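Prolyl oligopeptidase (Novosphingobium capsulatum, PDB 1YR2) probably hydrolyses oligopeptides on the carboxyl side of proline, and less readily of alanine, as a serine peptidase of family S9A. Local coordinates at residues A[184-196]-A[204-216]. Sequence-based numbering, arbitrary orientation.
Sequences GGSDWRTVKFVGV and DELKWVKFSGLAW
The indole of W188 lies between W208 and K210. W208 comes edge-on over one face, its CE3 4.0 Å from W188 CE2, in a T-shaped stack with the six-membered rings at 85°. Over the opposite face runs the end of K210, with NZ 4.0 Å from the centroid of the W188 six-membered ring, a cation-pi contact. K210 CG stands anti to the backbone N (chi1 175°) and the chain bends at chi3, which carries CE and NZ across the ring. NZ also hydrogen-bonds to N240 OD1. At the indole edge, in plane, sits V209 O. With alanine in place of W188, the edge of W208 would probably lose the face it packs on, and the ammonium of K210 its cation-pi partner. F193 has D204 O in plane at its ring edge. D204 OD2 hydrogen-bonds to H248 NE2.

Strands 188-195 and 204-210 are the third and fourth of a four-stranded antiparallel blade of the N-terminal beta-propeller; the chain then runs on to strand 215-216 of the next blade. V191 and L206 form a hydrogen-bonded pair, with V191 N to L206 O at 2.9 Å. R189 N donates to V209 O at 2.8 Å. Between these pairs the register slips by one residue, a beta bulge, and water 2 links R189 O to W208 N. K207 bends at chi2 (-60°), and its NZ donates to T190 OG1 at 2.8 Å.

On the face with R189, V191 CG2 meets V209 CG2 and L214 CD2, each at 3.9 Å.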
loop_
_atom_site.group_PDB
_atom_site.type_symbol
_atom_site.label_atom_id
_atom_site.label_comp_id
_atom_site.label_asym_id
_atom_site.label_seq_id
_atom_site.Cartn_x
_atom_site.Cartn_y
_atom_site.Cartn_z
ATOM N N GLY A 184 5.002 19.596 -16.425
ATOM C CA GLY A 184 6.147 19.391 -15.547
ATOM C C GLY A 184 5.687 18.833 -14.216
ATOM O O GLY A 184 4.851 17.906 -14.150
ATOM N N GLY A 185 6.256 19.361 -13.151
ATOM C CA GLY A 185 5.844 18.957 -11.821
ATOM C C GLY A 185 5.052 20.045 -11.118
ATOM O O GLY A 185 4.998 20.063 -9.896
ATOM N N SER A 186 4.457 20.957 -11.876
ATOM C CA SER A 186 3.620 22.017 -11.304
ATOM C C SER A 186 2.375 21.491 -10.581
ATOM O O SER A 186 1.802 20.468 -10.954
ATOM C CB SER A 186 3.190 22.962 -12.415
ATOM O OG SER A 186 2.454 24.021 -11.875
ATOM N N ASP A 187 1.941 22.199 -9.542
ATOM C CA ASP A 187 0.628 21.923 -8.911
ATOM C C ASP A 187 -0.540 22.543 -9.677
ATOM O O ASP A 187 -1.688 22.206 -9.419
ATOM C CB ASP A 187 0.605 22.469 -7.487
ATOM C CG ASP A 187 1.485 21.692 -6.541
ATOM O OD1 ASP A 187 1.569 20.439 -6.659
ATOM O OD2 ASP A 187 2.083 22.275 -5.613
ATOM N N TRP A 188 -0.244 23.500 -10.560
ATOM C CA TRP A 188 -1.272 24.112 -11.405
ATOM C C TRP A 188 -1.771 23.045 -12.404
ATOM O O TRP A 188 -1.023 22.138 -12.769
ATOM C CB TRP A 188 -0.707 25.289 -12.191
ATOM C CG TRP A 188 -0.358 26.544 -11.366
ATOM C CD1 TRP A 188 0.889 27.134 -11.225
ATOM C CD2 TRP A 188 -1.268 27.358 -10.618
ATOM N NE1 TRP A 188 0.793 28.244 -10.414
ATOM C CE2 TRP A 188 -0.516 28.415 -10.035
ATOM C CE3 TRP A 188 -2.659 27.306 -10.377
ATOM C CZ2 TRP A 188 -1.106 29.393 -9.214
ATOM C CZ3 TRP A 188 -3.244 28.273 -9.595
ATOM C CH2 TRP A 188 -2.465 29.325 -9.020
ATOM N N ARG A 189 -3.007 23.192 -12.869
ATOM C CA ARG A 189 -3.571 22.328 -13.874
ATOM C C ARG A 189 -4.248 23.165 -14.929
ATOM O O ARG A 189 -4.654 24.330 -14.689
ATOM C CB ARG A 189 -4.588 21.409 -13.250
ATOM C CG ARG A 189 -4.021 20.414 -12.286
ATOM C CD ARG A 189 -3.118 19.345 -12.902
ATOM N NE ARG A 189 -2.666 18.412 -11.884
ATOM C CZ ARG A 189 -1.561 18.562 -11.166
ATOM N NH1 ARG A 189 -0.791 19.617 -11.313
ATOM N NH2 ARG A 189 -1.246 17.669 -10.264
ATOM N N THR A 190 -4.359 22.606 -16.119
ATOM C CA THR A 190 -5.180 23.190 -17.164
ATOM C C THR A 190 -6.276 22.174 -17.382
ATOM O O THR A 190 -5.966 20.996 -17.568
ATOM C CB THR A 190 -4.430 23.349 -18.459
ATOM O OG1 THR A 190 -3.306 24.237 -18.273
ATOM C CG2 THR A 190 -5.374 23.991 -19.580
ATOM N N VAL A 191 -7.545 22.589 -17.342
ATOM C CA VAL A 191 -8.630 21.665 -17.650
ATOM C C VAL A 191 -9.040 21.823 -19.095
ATOM O O VAL A 191 -9.244 22.905 -19.543
ATOM C CB VAL A 191 -9.816 21.876 -16.744
ATOM C CG1 VAL A 191 -10.954 20.958 -17.129
ATOM C CG2 VAL A 191 -9.396 21.616 -15.263
ATOM N N LYS A 192 -9.110 20.725 -19.827
ATOM C CA LYS A 192 -9.412 20.716 -21.267
ATOM C C LYS A 192 -10.600 19.759 -21.451
ATOM O O LYS A 192 -10.994 19.030 -20.538
ATOM C CB LYS A 192 -8.218 20.181 -22.042
ATOM C CG LYS A 192 -7.026 21.097 -22.022
ATOM C CD LYS A 192 -5.884 20.584 -22.855
ATOM C CE LYS A 192 -4.637 21.378 -22.527
ATOM N NZ LYS A 192 -3.525 21.109 -23.463
ATOM N N PHE A 193 -11.143 19.741 -22.647
ATOM C CA PHE A 193 -12.325 18.952 -22.932
ATOM C C PHE A 193 -12.148 18.287 -24.313
ATOM O O PHE A 193 -11.588 18.862 -25.252
ATOM C CB PHE A 193 -13.576 19.854 -22.931
ATOM C CG PHE A 193 -13.839 20.591 -21.632
ATOM C CD1 PHE A 193 -13.199 21.791 -21.337
ATOM C CD2 PHE A 193 -14.763 20.082 -20.699
ATOM C CE1 PHE A 193 -13.429 22.440 -20.146
ATOM C CE2 PHE A 193 -15.040 20.741 -19.537
ATOM C CZ PHE A 193 -14.392 21.912 -19.230
ATOM N N VAL A 194 -12.711 17.090 -24.443
ATOM C CA VAL A 194 -12.782 16.397 -25.717
ATOM C C VAL A 194 -14.237 15.928 -25.940
ATOM O O VAL A 194 -14.982 15.647 -24.988
ATOM C CB VAL A 194 -11.767 15.235 -25.715
ATOM C CG1 VAL A 194 -12.099 14.191 -24.678
ATOM C CG2 VAL A 194 -11.646 14.591 -27.026
ATOM N N GLY A 195 -14.668 15.951 -27.199
ATOM C CA GLY A 195 -15.924 15.350 -27.598
ATOM C C GLY A 195 -15.701 13.862 -27.736
ATOM O O GLY A 195 -14.747 13.382 -28.334
ATOM N N VAL A 196 -16.586 13.099 -27.158
ATOM C CA VAL A 196 -16.338 11.689 -27.049
ATOM C C VAL A 196 -16.564 10.953 -28.372
ATOM O O VAL A 196 -15.783 10.052 -28.717
ATOM C CB VAL A 196 -17.193 11.079 -25.928
ATOM C CG1 VAL A 196 -17.085 9.599 -25.919
ATOM C CG2 VAL A 196 -16.757 11.639 -24.549
ATOM N N ASP A 204 -12.450 24.962 -25.209
ATOM C CA ASP A 204 -12.460 25.446 -23.800
ATOM C C ASP A 204 -11.242 24.962 -23.072
ATOM O O ASP A 204 -10.862 23.757 -23.182
ATOM C CB ASP A 204 -13.660 24.922 -22.997
ATOM C CG ASP A 204 -15.003 25.200 -23.657
ATOM O OD1 ASP A 204 -15.201 24.832 -24.868
ATOM O OD2 ASP A 204 -15.926 25.756 -23.015
ATOM N N GLU A 205 -10.610 25.893 -22.360
ATOM C CA GLU A 205 -9.541 25.553 -21.462
ATOM C C GLU A 205 -9.688 26.399 -20.234
ATOM O O GLU A 205 -9.989 27.623 -20.309
ATOM C CB GLU A 205 -8.158 25.757 -22.064
ATOM C CG GLU A 205 -7.839 24.997 -23.344
ATOM C CD GLU A 205 -6.354 25.049 -23.661
ATOM O OE1 GLU A 205 -5.646 25.899 -23.080
ATOM O OE2 GLU A 205 -5.894 24.232 -24.475
ATOM N N LEU A 206 -9.457 25.775 -19.086
ATOM C CA LEU A 206 -9.571 26.458 -17.815
ATOM C C LEU A 206 -8.168 26.522 -17.241
ATOM O O LEU A 206 -7.481 25.476 -17.119
ATOM C CB LEU A 206 -10.518 25.723 -16.849
ATOM C CG LEU A 206 -11.957 25.491 -17.355
ATOM C CD1 LEU A 206 -12.700 24.693 -16.352
ATOM C CD2 LEU A 206 -12.722 26.764 -17.601
ATOM N N LYS A 207 -7.744 27.743 -16.893
ATOM C CA LYS A 207 -6.437 27.994 -16.304
ATOM C C LYS A 207 -6.592 28.320 -14.817
ATOM O O LYS A 207 -7.685 28.614 -14.325
ATOM C CB LYS A 207 -5.697 29.142 -17.058
ATOM C CG LYS A 207 -5.351 28.840 -18.519
ATOM C CD LYS A 207 -4.448 27.628 -18.613
ATOM C CE LYS A 207 -3.779 27.444 -19.989
ATOM N NZ LYS A 207 -2.691 26.416 -19.849
ATOM N N TRP A 208 -5.473 28.172 -14.111
ATOM C CA TRP A 208 -5.309 28.455 -12.674
ATOM C C TRP A 208 -6.076 27.517 -11.786
ATOM O O TRP A 208 -6.444 27.839 -10.657
ATOM C CB TRP A 208 -5.602 29.915 -12.345
ATOM C CG TRP A 208 -4.939 30.803 -13.315
ATOM C CD1 TRP A 208 -5.550 31.568 -14.274
ATOM C CD2 TRP A 208 -3.533 30.960 -13.504
ATOM N NE1 TRP A 208 -4.602 32.227 -15.018
ATOM C CE2 TRP A 208 -3.354 31.877 -14.570
ATOM C CE3 TRP A 208 -2.395 30.444 -12.856
ATOM C CZ2 TRP A 208 -2.086 32.268 -15.024
ATOM C CZ3 TRP A 208 -1.124 30.835 -13.301
ATOM C CH2 TRP A 208 -0.983 31.744 -14.375
ATOM N N VAL A 209 -6.291 26.316 -12.300
ATOM C CA VAL A 209 -6.971 25.276 -11.549
ATOM C C VAL A 209 -5.878 24.648 -10.696
ATOM O O VAL A 209 -4.745 24.466 -11.156
ATOM C CB VAL A 209 -7.532 24.264 -12.519
ATOM C CG1 VAL A 209 -8.079 23.065 -11.805
ATOM C CG2 VAL A 209 -8.588 24.914 -13.416
ATOM N N LYS A 210 -6.194 24.358 -9.458
ATOM C CA LYS A 210 -5.220 23.743 -8.588
ATOM C C LYS A 210 -5.892 23.083 -7.434
ATOM O O LYS A 210 -6.840 23.638 -6.860
ATOM C CB LYS A 210 -4.181 24.770 -8.103
ATOM C CG LYS A 210 -3.183 24.195 -7.072
ATOM C CD LYS A 210 -1.990 25.098 -6.736
ATOM C CE LYS A 210 -2.316 26.488 -6.352
ATOM N NZ LYS A 210 -1.033 27.247 -6.057
ATOM N N PHE A 211 -5.421 21.890 -7.075
ATOM C CA PHE A 211 -6.041 21.152 -5.960
ATOM C C PHE A 211 -7.563 21.067 -6.084
ATOM O O PHE A 211 -8.292 21.349 -5.125
ATOM C CB PHE A 211 -5.654 21.770 -4.589
ATOM C CG PHE A 211 -4.172 21.836 -4.353
ATOM C CD1 PHE A 211 -3.358 20.790 -4.743
ATOM C CD2 PHE A 211 -3.615 22.935 -3.693
ATOM C CE1 PHE A 211 -1.964 20.886 -4.556
ATOM C CE2 PHE A 211 -2.263 23.030 -3.484
ATOM C CZ PHE A 211 -1.428 21.991 -3.938
ATOM N N SER A 212 -8.019 20.621 -7.254
ATOM C CA SER A 212 -9.426 20.630 -7.643
ATOM C C SER A 212 -9.986 19.256 -7.974
ATOM O O SER A 212 -9.251 18.376 -8.422
ATOM C CB SER A 212 -9.489 21.455 -8.903
ATOM O OG SER A 212 -10.807 21.694 -9.342
ATOM N N GLY A 213 -11.276 19.101 -7.801
ATOM C CA GLY A 213 -12.050 18.086 -8.479
ATOM C C GLY A 213 -12.448 18.476 -9.878
ATOM O O GLY A 213 -12.087 19.545 -10.390
ATOM N N LEU A 214 -13.187 17.584 -10.519
ATOM C CA LEU A 214 -13.822 17.871 -11.778
ATOM C C LEU A 214 -15.198 17.315 -11.523
ATOM O O LEU A 214 -15.344 16.123 -11.213
ATOM C CB LEU A 214 -13.172 17.094 -12.914
ATOM C CG LEU A 214 -11.731 17.391 -13.233
ATOM C CD1 LEU A 214 -11.247 16.430 -14.291
ATOM C CD2 LEU A 214 -11.545 18.835 -13.651
ATOM N N ALA A 215 -16.210 18.147 -11.592
ATOM C CA ALA A 215 -17.563 17.647 -11.336
ATOM C C ALA A 215 -18.528 18.267 -12.297
ATOM O O ALA A 215 -18.733 19.486 -12.293
ATOM C CB ALA A 215 -18.000 17.954 -9.925
ATOM N N TRP A 216 -19.196 17.426 -13.091
ATOM C CA TRP A 216 -20.132 17.940 -14.074
ATOM C C TRP A 216 -21.449 18.316 -13.393
ATOM O O TRP A 216 -21.937 17.610 -12.505
ATOM C CB TRP A 216 -20.399 16.873 -15.146
ATOM C CG TRP A 216 -19.285 16.726 -16.141
ATOM C CD1 TRP A 216 -18.197 15.902 -16.053
ATOM C CD2 TRP A 216 -19.127 17.450 -17.365
ATOM N NE1 TRP A 216 -17.402 16.033 -17.160
ATOM C CE2 TRP A 216 -17.934 16.997 -17.974
ATOM C CE3 TRP A 216 -19.897 18.403 -18.027
ATOM C CZ2 TRP A 216 -17.478 17.490 -19.188
ATOM C CZ3 TRP A 216 -19.467 18.893 -19.213
ATOM C CH2 TRP A 216 -18.265 18.413 -19.813
HETATM O O HOH W 1 -3.481 20.364 -8.567
HETATM O O HOH W 2 -3.006 26.715 -15.293
HETATM O O HOH W 3 -10.033 21.539 -24.526
#